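Local coordinates for protein DNA helicase RecQ (Deinococcus radiodurans, PDB 4Q48) that probably couples ATP hydrolysis to 3'-5' translocation along DNA and so unwinds duplexes, this chain being the helicase core plus its zinc-binding and winged-helix domains, at residues Ser151-His155 against Arg363-Lys368; Ala417-Ser422 against Gly499-Glu503; Phe431-His435 against Lys447-His453; Thr437-Arg443 against His465-Arg471; Ser472-Leu477 against Lys506-Arg510. One frame throughout, in Å; residues are numbered along the deposited sequence.

Contact 1: Ser151-His155 against Arg363-Lys368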
# COMPACT_ATOMS: atom_id res chain seq x y z
N SER A 151 2.26 -12.58 3.31
CA SER A 151 0.80 -12.62 3.20
C SER A 151 0.28 -13.15 1.87
O SER A 151 0.86 -12.87 0.82
CB SER A 151 0.23 -11.22 3.42
OG SER A 151 -1.19 -11.25 3.47
N GLN A 152 -0.79 -13.95 1.93
CA GLN A 152 -1.54 -14.34 0.73
C GLN A 152 -2.12 -13.07 0.11
O GLN A 152 -2.38 -13.01 -1.09
CB GLN A 152 -2.67 -15.32 1.05
CG GLN A 152 -3.83 -14.67 1.82
CD GLN A 152 -4.57 -15.58 2.79
OE1 GLN A 152 -3.97 -16.18 3.69
NE2 GLN A 152 -5.90 -15.67 2.63
N TRP A 153 -2.34 -12.06 0.96
CA TRP A 153 -3.05 -10.85 0.55
C TRP A 153 -2.25 -9.75 -0.15
O TRP A 153 -2.42 -9.52 -1.34
CB TRP A 153 -3.73 -10.23 1.78
CG TRP A 153 -4.75 -11.14 2.41
CD1 TRP A 153 -4.57 -11.97 3.49
CD2 TRP A 153 -6.11 -11.33 1.98
NE1 TRP A 153 -5.74 -12.66 3.75
CE2 TRP A 153 -6.69 -12.28 2.84
CE3 TRP A 153 -6.89 -10.77 0.95
CZ2 TRP A 153 -8.01 -12.69 2.71
CZ3 TRP A 153 -8.19 -11.18 0.82
CH2 TRP A 153 -8.74 -12.13 1.69
N GLY A 154 -1.34 -9.13 0.59
CA GLY A 154 -0.89 -7.80 0.24
C GLY A 154 -0.16 -7.45 -1.04
O GLY A 154 -0.10 -6.26 -1.38
N HIS A 155 0.38 -8.44 -1.76
CA HIS A 155 1.26 -8.12 -2.89
C HIS A 155 1.76 -9.44 -3.45
O HIS A 155 0.97 -10.37 -3.64
CB HIS A 155 2.41 -7.20 -2.39
CG HIS A 155 3.20 -6.51 -3.46
ND1 HIS A 155 4.37 -7.01 -3.98
CD2 HIS A 155 2.99 -5.32 -4.09
CE1 HIS A 155 4.85 -6.17 -4.88
NE2 HIS A 155 4.03 -5.14 -4.97
N ARG A 363 -9.70 -14.25 -4.61
CA ARG A 363 -10.22 -13.62 -3.42
C ARG A 363 -9.55 -12.27 -3.19
O ARG A 363 -10.23 -11.28 -2.91
CB ARG A 363 -10.01 -14.52 -2.21
CG ARG A 363 -10.55 -13.93 -0.93
CD ARG A 363 -10.63 -14.96 0.19
NE ARG A 363 -11.10 -14.35 1.43
CZ ARG A 363 -10.87 -14.86 2.64
NH1 ARG A 363 -10.19 -15.99 2.78
NH2 ARG A 363 -11.34 -14.24 3.72
N VAL A 364 -8.23 -12.23 -3.33
CA VAL A 364 -7.46 -11.01 -3.23
C VAL A 364 -7.85 -9.99 -4.31
O VAL A 364 -8.14 -8.83 -3.99
CB VAL A 364 -5.93 -11.31 -3.30
CG1 VAL A 364 -5.09 -10.05 -3.55
CG2 VAL A 364 -5.48 -11.98 -2.02
N GLU A 365 -7.89 -10.41 -5.58
CA GLU A 365 -8.21 -9.50 -6.69
C GLU A 365 -9.61 -8.86 -6.54
O GLU A 365 -9.86 -7.75 -7.00
CB GLU A 365 -8.10 -10.22 -8.05
CG GLU A 365 -6.68 -10.67 -8.48
CD GLU A 365 -5.63 -9.53 -8.53
OE1 GLU A 365 -5.95 -8.40 -8.98
OE2 GLU A 365 -4.46 -9.77 -8.13
N ALA A 366 -10.53 -9.55 -5.87
CA ALA A 366 -11.87 -9.04 -5.70
C ALA A 366 -11.94 -7.97 -4.61
O ALA A 366 -12.77 -7.05 -4.69
CB ALA A 366 -12.84 -10.19 -5.37
N SER A 367 -11.13 -8.10 -3.56
CA SER A 367 -11.12 -7.06 -2.56
C SER A 367 -10.23 -5.91 -3.03
O SER A 367 -10.49 -4.75 -2.68
CB SER A 367 -10.66 -7.57 -1.21
OG SER A 367 -9.38 -8.12 -1.32
N LYS A 368 -9.19 -6.22 -3.81
CA LYS A 368 -8.36 -5.16 -4.39
C LYS A 368 -9.25 -4.20 -5.12
O LYS A 368 -9.18 -2.99 -4.90
CB LYS A 368 -7.32 -5.71 -5.37
CG LYS A 368 -6.12 -6.40 -4.76
CD LYS A 368 -5.59 -5.68 -3.52
CE LYS A 368 -4.32 -6.35 -2.96
NZ LYS A 368 -3.75 -5.62 -1.79
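Here the first RecA-like lobe meets the zinc-binding domain. Residues 151-155 belong to the loop that follows strand 139-145 and its DEAH sequence, the aromatic-rich loop characteristic of RecQ helicases, and R363-K368 is part of helix 359-376. W153 and V364 are the closest CA pair, 5.8 Å apart, and they also make the apolar core: W153 CE3 rests 3.5 Å from V364 CG2. In a separate van der Waals contact of a carbonyl with a methyl, Q152 O approaches V364 CG2 at 3.4 Å. An ST turn shapes the loop, with W153 N donating to S151 OG at 2.9 Å. The polar neighbours from the helix, R363 and S367, sit at the rim of the indole. S367 OG lies near the ring plane, 3.9 Å from W153 CZ3, and R363 turns a guanidinium face to the ring edge. R186 separately supplies a cation-pi partner. Charges link further domains: R363 forms a salt bridge with D486 of the winged-helix domain, and K368 bridges to both D184 and E318, on the first and second RecA-like lobes respectively. In RecQ relatives this loop couples DNA binding to ATP hydrolysis, and it probably does so here. At its tightest, W153 CH2 stands 3.3 Å from R363 NE.

Contact 2: Ala417-Ser422 against Gly499-Glu503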
# COMPACT_ATOMS: atom_id res chain seq x y z
N ALA A 417 -26.33 3.50 10.14
CA ALA A 417 -25.02 2.93 10.42
C ALA A 417 -24.93 2.59 11.90
O ALA A 417 -24.48 1.50 12.25
CB ALA A 417 -23.89 3.85 10.01
N GLN A 418 -25.41 3.50 12.76
CA GLN A 418 -25.37 3.24 14.21
C GLN A 418 -26.23 2.02 14.56
O GLN A 418 -25.76 1.11 15.26
CB GLN A 418 -25.85 4.45 15.00
CG GLN A 418 -25.02 5.73 14.89
CD GLN A 418 -25.74 6.94 15.55
OE1 GLN A 418 -26.92 6.86 15.93
NE2 GLN A 418 -25.02 8.03 15.69
N MET A 419 -27.46 1.98 14.06
CA MET A 419 -28.32 0.83 14.30
C MET A 419 -27.61 -0.46 13.90
O MET A 419 -27.63 -1.45 14.63
CB MET A 419 -29.60 0.92 13.53
CG MET A 419 -30.63 1.74 14.16
SD MET A 419 -32.03 1.84 13.03
CE MET A 419 -32.51 3.56 13.32
N ALA A 420 -26.96 -0.41 12.75
CA ALA A 420 -26.33 -1.61 12.23
C ALA A 420 -25.16 -2.00 13.11
O ALA A 420 -25.05 -3.16 13.50
CB ALA A 420 -25.90 -1.41 10.78
N LEU A 421 -24.32 -1.04 13.46
CA LEU A 421 -23.16 -1.33 14.30
C LEU A 421 -23.59 -1.87 15.69
O LEU A 421 -22.95 -2.78 16.23
CB LEU A 421 -22.28 -0.08 14.46
CG LEU A 421 -21.56 0.45 13.20
CD1 LEU A 421 -20.93 1.79 13.49
CD2 LEU A 421 -20.52 -0.48 12.57
N SER A 422 -24.67 -1.35 16.26
CA SER A 422 -25.06 -1.88 17.56
C SER A 422 -25.56 -3.30 17.39
O SER A 422 -25.22 -4.19 18.19
CB SER A 422 -26.10 -1.01 18.24
OG SER A 422 -25.53 0.26 18.47
N GLY A 499 -16.07 5.70 15.92
CA GLY A 499 -16.23 6.92 15.15
C GLY A 499 -17.69 7.26 14.92
O GLY A 499 -18.13 8.38 15.22
N ILE A 500 -18.45 6.28 14.44
CA ILE A 500 -19.85 6.55 14.18
C ILE A 500 -20.64 6.48 15.48
O ILE A 500 -21.56 7.27 15.71
CB ILE A 500 -20.39 5.58 13.11
CG1 ILE A 500 -19.75 5.96 11.77
CG2 ILE A 500 -21.90 5.68 12.97
CD1 ILE A 500 -20.24 5.20 10.57
N LEU A 501 -20.25 5.56 16.34
CA LEU A 501 -21.00 5.23 17.54
C LEU A 501 -20.91 6.29 18.65
O LEU A 501 -21.90 6.55 19.35
CB LEU A 501 -20.51 3.88 18.07
CG LEU A 501 -21.12 2.67 17.37
CD1 LEU A 501 -20.39 1.37 17.75
CD2 LEU A 501 -22.64 2.56 17.60
N LYS A 502 -19.74 6.89 18.82
CA LYS A 502 -19.53 7.80 19.95
C LYS A 502 -18.91 9.14 19.57
O LYS A 502 -19.14 10.13 20.25
CB LYS A 502 -18.66 7.11 21.01
CG LYS A 502 -19.25 5.78 21.55
CD LYS A 502 -20.19 5.96 22.74
CE LYS A 502 -20.64 4.59 23.31
NZ LYS A 502 -20.31 4.39 24.78
N GLU A 503 -18.12 9.18 18.50
CA GLU A 503 -17.37 10.38 18.16
C GLU A 503 -17.98 11.21 17.01
O GLU A 503 -17.29 12.01 16.37
CB GLU A 503 -15.94 9.99 17.79
CG GLU A 503 -15.17 9.19 18.82
CD GLU A 503 -13.92 8.51 18.24
OE1 GLU A 503 -13.69 8.63 17.01
OE2 GLU A 503 -13.17 7.83 18.99
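Start at A417, on the inner side of helix 414-426: its CB points at the other segment and lies 3.9 Å from I500 CD1. One residue on, Q418 runs alongside the short helix 498-501. Its CA is the closest to that of L501, at 5.8 Å; its CG touches I500 CG2 at 3.7 Å, and its amide end comes close to the backbone, with Q418 NE2 3.5 Å from I500 O. M419 and A420 turn to a different neighbour, helix 467-479, where they meet W470 and L477. This is how the winged-helix fold of the RQC domain is built: the first helix of the domain is flanked by helix 467-479 on one face and here, on another, by the turn of helix that follows strand 492-493. A full helical turn beyond A417, L421 aims its CD1 into the gap between two side chains, 3.8 Å from I500 CB and 4.0 Å from L501 CG. Y482 also packs on L421 and I500, extending this apolar patch. Last comes S422, whose OG makes a weak hydrogen bond back to Q418 O at 3.3 Å and lies 3.8 Å from L501 CD2.

Contact 3: Phe431-His435 against Lys447-His453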
# COMPACT_ATOMS: atom_id res chain seq x y z
N PHE A 431 -22.48 -12.97 13.33
CA PHE A 431 -23.54 -13.32 12.39
C PHE A 431 -23.30 -12.59 11.07
O PHE A 431 -22.48 -11.65 11.03
CB PHE A 431 -24.92 -13.02 12.96
CG PHE A 431 -25.29 -13.93 14.10
CD1 PHE A 431 -25.85 -15.18 13.86
CD2 PHE A 431 -25.06 -13.56 15.41
CE1 PHE A 431 -26.17 -16.04 14.91
CE2 PHE A 431 -25.38 -14.41 16.46
CZ PHE A 431 -25.94 -15.65 16.20
N GLY A 432 -23.94 -13.07 10.01
CA GLY A 432 -23.73 -12.60 8.65
C GLY A 432 -24.69 -11.49 8.30
O GLY A 432 -25.69 -11.28 8.98
N ALA A 433 -24.39 -10.80 7.21
CA ALA A 433 -25.16 -9.65 6.77
C ALA A 433 -26.67 -9.93 6.72
O ALA A 433 -27.49 -9.10 7.15
CB ALA A 433 -24.67 -9.18 5.42
N ALA A 434 -27.03 -11.08 6.16
CA ALA A 434 -28.45 -11.44 6.04
C ALA A 434 -29.11 -11.62 7.41
O ALA A 434 -30.21 -11.11 7.65
CB ALA A 434 -28.60 -12.69 5.21
N HIS A 435 -28.44 -12.35 8.31
CA HIS A 435 -28.95 -12.54 9.66
C HIS A 435 -29.14 -11.23 10.42
O HIS A 435 -30.22 -10.97 10.97
CB HIS A 435 -28.04 -13.45 10.47
CG HIS A 435 -28.60 -13.77 11.82
ND1 HIS A 435 -29.47 -14.82 12.02
CD2 HIS A 435 -28.44 -13.17 13.02
CE1 HIS A 435 -29.83 -14.84 13.30
NE2 HIS A 435 -29.21 -13.85 13.92
N LYS A 447 -33.50 -19.15 12.49
CA LYS A 447 -32.11 -18.83 12.88
C LYS A 447 -32.15 -17.78 13.98
O LYS A 447 -31.38 -17.83 14.94
CB LYS A 447 -31.29 -18.34 11.68
CG LYS A 447 -32.17 -17.72 10.61
CD LYS A 447 -31.46 -16.73 9.65
CE LYS A 447 -30.54 -17.41 8.63
NZ LYS A 447 -29.91 -16.42 7.69
N VAL A 448 -33.06 -16.81 13.82
CA VAL A 448 -33.23 -15.78 14.83
C VAL A 448 -33.74 -16.39 16.15
O VAL A 448 -33.11 -16.21 17.19
CB VAL A 448 -34.22 -14.68 14.35
CG1 VAL A 448 -34.75 -13.85 15.52
CG2 VAL A 448 -33.56 -13.79 13.32
N LEU A 449 -34.82 -17.16 16.08
CA LEU A 449 -35.46 -17.72 17.27
C LEU A 449 -34.49 -18.65 17.99
O LEU A 449 -34.42 -18.67 19.23
CB LEU A 449 -36.74 -18.46 16.87
CG LEU A 449 -37.84 -17.56 16.26
CD1 LEU A 449 -39.03 -18.35 15.68
CD2 LEU A 449 -38.34 -16.53 17.24
N ALA A 450 -33.71 -19.40 17.21
CA ALA A 450 -32.68 -20.27 17.76
C ALA A 450 -31.64 -19.57 18.66
O ALA A 450 -31.05 -20.21 19.54
CB ALA A 450 -31.97 -20.99 16.62
N GLN A 451 -31.38 -18.28 18.43
CA GLN A 451 -30.38 -17.53 19.19
C GLN A 451 -31.02 -16.56 20.21
O GLN A 451 -30.31 -15.91 20.99
CB GLN A 451 -29.43 -16.77 18.26
CG GLN A 451 -28.72 -17.61 17.22
CD GLN A 451 -27.48 -18.29 17.78
OE1 GLN A 451 -27.03 -17.96 18.86
NE2 GLN A 451 -26.94 -19.24 17.03
N GLY A 452 -32.35 -16.49 20.18
CA GLY A 452 -33.13 -15.68 21.10
C GLY A 452 -33.29 -14.24 20.67
O GLY A 452 -33.98 -13.42 21.31
N HIS A 453 -32.71 -13.94 19.51
CA HIS A 453 -32.60 -12.58 19.02
C HIS A 453 -33.93 -11.89 18.87
O HIS A 453 -33.96 -10.68 18.74
CB HIS A 453 -31.86 -12.59 17.70
CG HIS A 453 -30.41 -12.93 17.84
ND1 HIS A 453 -29.59 -13.17 16.77
CD2 HIS A 453 -29.63 -13.03 18.95
CE1 HIS A 453 -28.36 -13.42 17.20
NE2 HIS A 453 -28.36 -13.34 18.51
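Two helix ends frame this contact. In 431-435 the chain is extended through F431 and G432, with G432 in the N-cap position, and then turns into helix 433-441. In 447-453 helix 446-451 closes with a Schellman motif: G452 takes a positive phi of 85°, G452 N bonds to L449 O at 3.2 Å, and H453 N reaches V448 O at 3.3 Å. The reversal swings H453 back toward the first segment, where it joins F431 and H435 in an aromatic cluster within the winged-helix RQC domain. H453 presents its edge to the face of F431, in an offset edge-to-face pair with centroids 4.8 Å apart and planes at 79°; F431 CE2 and H453 CE1 come to 3.2 Å. The rim of the F431 ring is lined by Q451, its CD 3.4 Å from F431 CZ. H435 has its chi1 at t, which carries the imidazole across to the other segment. There the aliphatic part of K447 passes its rim, CD lying 3.6 Å from H435 ND1, and V448 CG2 lies 3.9 Å from H435 CE1. The two histidines meet rim to rim, joined by a nearly linear hydrogen bond of 3.0 Å between H435 NE2 and H453 ND1.

Contact 4: Thr437-Arg443 against His465-Arg471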
# COMPACT_ATOMS: atom_id res chain seq x y z
N THR A 437 -29.61 -8.44 9.18
CA THR A 437 -30.68 -7.72 8.50
C THR A 437 -32.03 -8.19 9.01
O THR A 437 -32.98 -7.40 9.10
CB THR A 437 -30.58 -7.89 6.98
OG1 THR A 437 -29.29 -7.45 6.53
CG2 THR A 437 -31.67 -7.12 6.27
N ASP A 438 -32.10 -9.49 9.35
CA ASP A 438 -33.31 -10.09 9.92
C ASP A 438 -33.62 -9.47 11.27
O ASP A 438 -34.76 -9.09 11.55
CB ASP A 438 -33.16 -11.61 10.11
CG ASP A 438 -33.49 -12.40 8.85
OD1 ASP A 438 -34.26 -11.89 8.00
OD2 ASP A 438 -32.95 -13.53 8.72
N VAL A 439 -32.58 -9.38 12.09
CA VAL A 439 -32.71 -8.79 13.40
C VAL A 439 -33.17 -7.35 13.24
O VAL A 439 -34.15 -6.92 13.86
CB VAL A 439 -31.39 -8.86 14.20
CG1 VAL A 439 -31.53 -8.15 15.52
CG2 VAL A 439 -30.94 -10.31 14.40
N LEU A 440 -32.46 -6.62 12.39
CA LEU A 440 -32.81 -5.23 12.14
C LEU A 440 -34.27 -5.06 11.71
O LEU A 440 -34.92 -4.09 12.09
CB LEU A 440 -31.88 -4.64 11.09
CG LEU A 440 -30.48 -4.30 11.59
CD1 LEU A 440 -29.53 -4.02 10.42
CD2 LEU A 440 -30.55 -3.10 12.53
N LEU A 441 -34.79 -6.01 10.94
CA LEU A 441 -36.12 -5.88 10.35
C LEU A 441 -37.21 -6.41 11.27
O LEU A 441 -38.39 -6.11 11.09
CB LEU A 441 -36.18 -6.63 9.01
CG LEU A 441 -35.48 -5.98 7.83
CD1 LEU A 441 -35.54 -6.89 6.65
CD2 LEU A 441 -36.14 -4.64 7.51
N GLY A 442 -36.80 -7.17 12.26
CA GLY A 442 -37.76 -7.73 13.18
C GLY A 442 -38.44 -8.92 12.56
O GLY A 442 -39.65 -9.10 12.75
N ARG A 443 -37.69 -9.69 11.77
CA ARG A 443 -38.22 -10.92 11.19
C ARG A 443 -37.88 -12.12 12.06
O ARG A 443 -36.70 -12.35 12.38
CB ARG A 443 -37.66 -11.17 9.79
CG ARG A 443 -38.02 -10.16 8.73
CD ARG A 443 -37.12 -10.45 7.53
NE ARG A 443 -37.51 -9.78 6.30
CZ ARG A 443 -36.74 -9.75 5.22
NH1 ARG A 443 -35.56 -10.37 5.25
NH2 ARG A 443 -37.13 -9.10 4.12
N HIS A 465 -36.94 0.42 7.17
CA HIS A 465 -36.30 0.24 5.87
C HIS A 465 -36.56 -1.16 5.38
O HIS A 465 -37.07 -1.99 6.13
CB HIS A 465 -34.79 0.47 5.95
CG HIS A 465 -34.40 1.88 6.26
ND1 HIS A 465 -34.37 2.87 5.30
CD2 HIS A 465 -34.09 2.49 7.43
CE1 HIS A 465 -34.02 4.01 5.85
NE2 HIS A 465 -33.85 3.81 7.15
N ASP A 466 -36.26 -1.40 4.12
CA ASP A 466 -36.41 -2.75 3.58
C ASP A 466 -35.09 -3.49 3.52
O ASP A 466 -34.03 -2.93 3.83
CB ASP A 466 -37.08 -2.70 2.20
CG ASP A 466 -36.44 -1.69 1.28
OD1 ASP A 466 -35.21 -1.48 1.36
OD2 ASP A 466 -37.20 -1.09 0.48
N GLU A 467 -35.15 -4.75 3.10
CA GLU A 467 -33.97 -5.60 3.07
C GLU A 467 -32.82 -5.04 2.26
O GLU A 467 -31.66 -5.30 2.57
CB GLU A 467 -34.34 -6.97 2.50
CG GLU A 467 -33.18 -7.91 2.47
CD GLU A 467 -33.59 -9.32 2.14
OE1 GLU A 467 -34.72 -9.71 2.52
OE2 GLU A 467 -32.76 -10.05 1.56
N LYS A 468 -33.13 -4.28 1.21
CA LYS A 468 -32.10 -3.86 0.26
C LYS A 468 -31.18 -2.76 0.83
O LYS A 468 -29.97 -2.74 0.58
CB LYS A 468 -32.74 -3.40 -1.07
CG LYS A 468 -33.34 -1.99 -1.10
CD LYS A 468 -33.92 -1.61 -2.46
CE LYS A 468 -32.94 -0.76 -3.27
NZ LYS A 468 -33.51 -0.23 -4.57
N LEU A 469 -31.76 -1.86 1.60
CA LEU A 469 -31.03 -0.75 2.17
C LEU A 469 -30.01 -1.21 3.22
O LEU A 469 -28.88 -0.69 3.29
CB LEU A 469 -32.00 0.22 2.81
CG LEU A 469 -31.37 1.47 3.36
CD1 LEU A 469 -32.15 2.65 2.88
CD2 LEU A 469 -31.37 1.39 4.87
N TRP A 470 -30.42 -2.16 4.04
CA TRP A 470 -29.57 -2.63 5.11
C TRP A 470 -28.36 -3.31 4.54
O TRP A 470 -27.25 -3.06 5.00
CB TRP A 470 -30.32 -3.56 6.04
CG TRP A 470 -31.24 -2.81 6.91
CD1 TRP A 470 -32.60 -2.92 6.97
CD2 TRP A 470 -30.87 -1.81 7.86
NE1 TRP A 470 -33.10 -2.03 7.89
CE2 TRP A 470 -32.06 -1.34 8.45
CE3 TRP A 470 -29.65 -1.26 8.26
CZ2 TRP A 470 -32.06 -0.35 9.44
CZ3 TRP A 470 -29.65 -0.26 9.24
CH2 TRP A 470 -30.84 0.18 9.82
N ARG A 471 -28.58 -4.14 3.53
CA ARG A 471 -27.48 -4.90 2.94
C ARG A 471 -26.50 -3.90 2.37
O ARG A 471 -25.27 -4.11 2.42
CB ARG A 471 -27.98 -5.85 1.85
CG ARG A 471 -28.73 -7.07 2.37
CD ARG A 471 -27.94 -7.86 3.41
NE ARG A 471 -26.93 -8.73 2.82
CZ ARG A 471 -27.17 -9.97 2.41
NH1 ARG A 471 -28.40 -10.48 2.52
NH2 ARG A 471 -26.19 -10.71 1.89
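Within the winged-helix fold of the RQC domain, helix 433-441 packs against helix 467-479. The short segments 437-441 and 467-471 approach to 10.1 Å between axes, their N-to-C directions 126° apart. W470 fills the space between them. L440 CD1 sits over its six-membered ring, 3.8 Å from the centroid, a CH-pi contact, while L441 CD2 comes to its edge, 4.0 Å from W470 CD1. T437 packs its CG2 on W470 CB at 3.8 Å. L441 CD2 also presses to 3.1 Å from H465 O, just before D466 takes the N-cap position. At the exposed end, a Schellman turn at G442 sends R443 back across the gap: R443 NH1 and NH2 reach E467 OE1 at 2.9 and 3.0 Å, and a weak bond from R443 NH1 to D438 OD1 at 3.4 Å completes a salt-bridge network. Two helices meeting over a buried aromatic residue here are consistent with the helix-turn-helix core of a winged-helix domain, with 467-479 in the place of the recognition helix.

Contact 5: Ser472-Leu477 against Lys506-Arg510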
# COMPACT_ATOMS: atom_id res chain seq x y z
N SER A 472 -27.06 -2.83 1.82
CA SER A 472 -26.29 -1.71 1.28
C SER A 472 -25.49 -0.98 2.37
O SER A 472 -24.26 -0.82 2.26
CB SER A 472 -27.23 -0.74 0.56
OG SER A 472 -26.61 0.52 0.41
N VAL A 473 -26.19 -0.58 3.44
CA VAL A 473 -25.55 0.07 4.59
C VAL A 473 -24.42 -0.83 5.08
O VAL A 473 -23.31 -0.36 5.35
CB VAL A 473 -26.54 0.33 5.75
CG1 VAL A 473 -25.80 0.53 7.04
CG2 VAL A 473 -27.42 1.54 5.48
N LEU A 474 -24.70 -2.14 5.17
CA LEU A 474 -23.70 -3.08 5.65
C LEU A 474 -22.48 -3.17 4.74
O LEU A 474 -21.37 -3.19 5.25
CB LEU A 474 -24.30 -4.47 5.86
CG LEU A 474 -25.35 -4.56 6.99
CD1 LEU A 474 -26.13 -5.87 6.92
CD2 LEU A 474 -24.73 -4.36 8.40
N ARG A 475 -22.66 -3.17 3.42
CA ARG A 475 -21.51 -3.24 2.53
C ARG A 475 -20.68 -2.02 2.73
O ARG A 475 -19.44 -2.07 2.75
CB ARG A 475 -21.94 -3.39 1.08
CG ARG A 475 -22.36 -4.81 0.72
CD ARG A 475 -22.56 -5.01 -0.77
NE ARG A 475 -23.55 -4.08 -1.30
CZ ARG A 475 -24.86 -4.34 -1.33
NH1 ARG A 475 -25.30 -5.51 -0.88
NH2 ARG A 475 -25.72 -3.44 -1.83
N GLN A 476 -21.37 -0.92 2.91
CA GLN A 476 -20.72 0.35 3.01
C GLN A 476 -19.88 0.38 4.28
O GLN A 476 -18.72 0.83 4.25
CB GLN A 476 -21.76 1.48 3.00
CG GLN A 476 -21.16 2.78 2.60
CD GLN A 476 -20.79 2.82 1.12
OE1 GLN A 476 -21.58 2.41 0.25
NE2 GLN A 476 -19.55 3.23 0.84
N LEU A 477 -20.44 -0.14 5.37
CA LEU A 477 -19.72 -0.17 6.64
C LEU A 477 -18.57 -1.15 6.53
O LEU A 477 -17.50 -0.93 7.11
CB LEU A 477 -20.64 -0.55 7.80
CG LEU A 477 -21.57 0.57 8.26
CD1 LEU A 477 -22.66 0.04 9.17
CD2 LEU A 477 -20.77 1.66 8.91
N LYS A 506 -19.96 10.53 10.48
CA LYS A 506 -21.17 10.34 9.69
C LYS A 506 -20.94 9.27 8.63
O LYS A 506 -19.82 9.11 8.15
CB LYS A 506 -21.58 11.64 8.98
CG LYS A 506 -22.14 12.76 9.80
CD LYS A 506 -22.42 13.97 8.89
CE LYS A 506 -22.70 15.29 9.64
NZ LYS A 506 -24.04 15.43 10.31
N LEU A 507 -21.99 8.54 8.27
CA LEU A 507 -21.92 7.66 7.10
C LEU A 507 -22.63 8.29 5.90
O LEU A 507 -23.84 8.44 5.92
CB LEU A 507 -22.57 6.32 7.39
CG LEU A 507 -22.63 5.41 6.18
CD1 LEU A 507 -21.21 5.10 5.71
CD2 LEU A 507 -23.42 4.15 6.47
N LEU A 508 -21.89 8.71 4.87
CA LEU A 508 -22.52 9.35 3.70
C LEU A 508 -22.34 8.54 2.43
O LEU A 508 -21.23 8.21 2.05
CB LEU A 508 -21.95 10.75 3.49
CG LEU A 508 -21.85 11.68 4.72
CD1 LEU A 508 -21.44 13.10 4.34
CD2 LEU A 508 -23.16 11.70 5.50
N LEU A 509 -23.43 8.30 1.72
CA LEU A 509 -23.38 7.74 0.38
C LEU A 509 -23.64 8.86 -0.65
O LEU A 509 -24.29 9.89 -0.35
CB LEU A 509 -24.40 6.62 0.22
CG LEU A 509 -24.03 5.20 0.67
CD1 LEU A 509 -23.83 5.09 2.20
CD2 LEU A 509 -25.06 4.21 0.19
N ARG A 510 -23.10 8.69 -1.86
CA ARG A 510 -23.38 9.62 -2.95
C ARG A 510 -24.86 9.57 -3.25
O ARG A 510 -25.44 8.48 -3.20
CB ARG A 510 -22.57 9.27 -4.18
CG ARG A 510 -21.26 9.97 -4.18
CD ARG A 510 -20.36 9.39 -5.23
NE ARG A 510 -19.13 10.17 -5.27
CZ ARG A 510 -18.90 11.16 -6.13
NH1 ARG A 510 -19.79 11.46 -7.07
NH2 ARG A 510 -17.74 11.82 -6.05
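A helix packing, mainly through leucines, against one face of a two-stranded sheet joins helix 467-479 to the C-terminal strand of the winged-helix RQC domain. S472-L477 lies in that helix, and residues 506-510 lead into strand 508-510, which pairs antiparallel with strand 410-412 at the start of the domain. Side chains alternate along the extended chain: L507 and L509 point at the helix, while L508 turns away toward V410 and D412. L507, itself buried, reaches loosely toward V473 and L477, its CD2 4.4 Å from V473 CG1 and from L477 CD2. A417, from helix 414-426, also packs on it, so L507 sits where three elements of the fold converge. Q476, one helical turn on from S472, lays its side chain along both leucines, its CG 3.9 Å from L507 CD1. L509 spans that turn: its CD2 is 4.0 Å from S472 OG, and its CD1 is 3.6 Å from Q476 CG.

Overall arrangement
Contact 1 comes first along the chain and stands apart, joining the first RecA-like lobe to the zinc-binding domain; its centre is 23 to 30 Å from those of the other four. Contacts 2 to 5 all lie in the winged-helix RQC domain. Contacts 3 and 4 interleave, are nested inside the loop closed by contact 2 and share helix 433-441, while contacts 4 and 5 share helix 467-479. Contacts 2 and 5, with centres 11 Å apart, interleave along the chain and meet where A417 touches L507 and L477. Contacts 2 to 5 thus form a connected set in which helix 467-479 is touched by residues of contacts 2 and 3 and used by contacts 4 and 5, whereas contact 1 is a join between domains, in a core whose domains can move relative to one another.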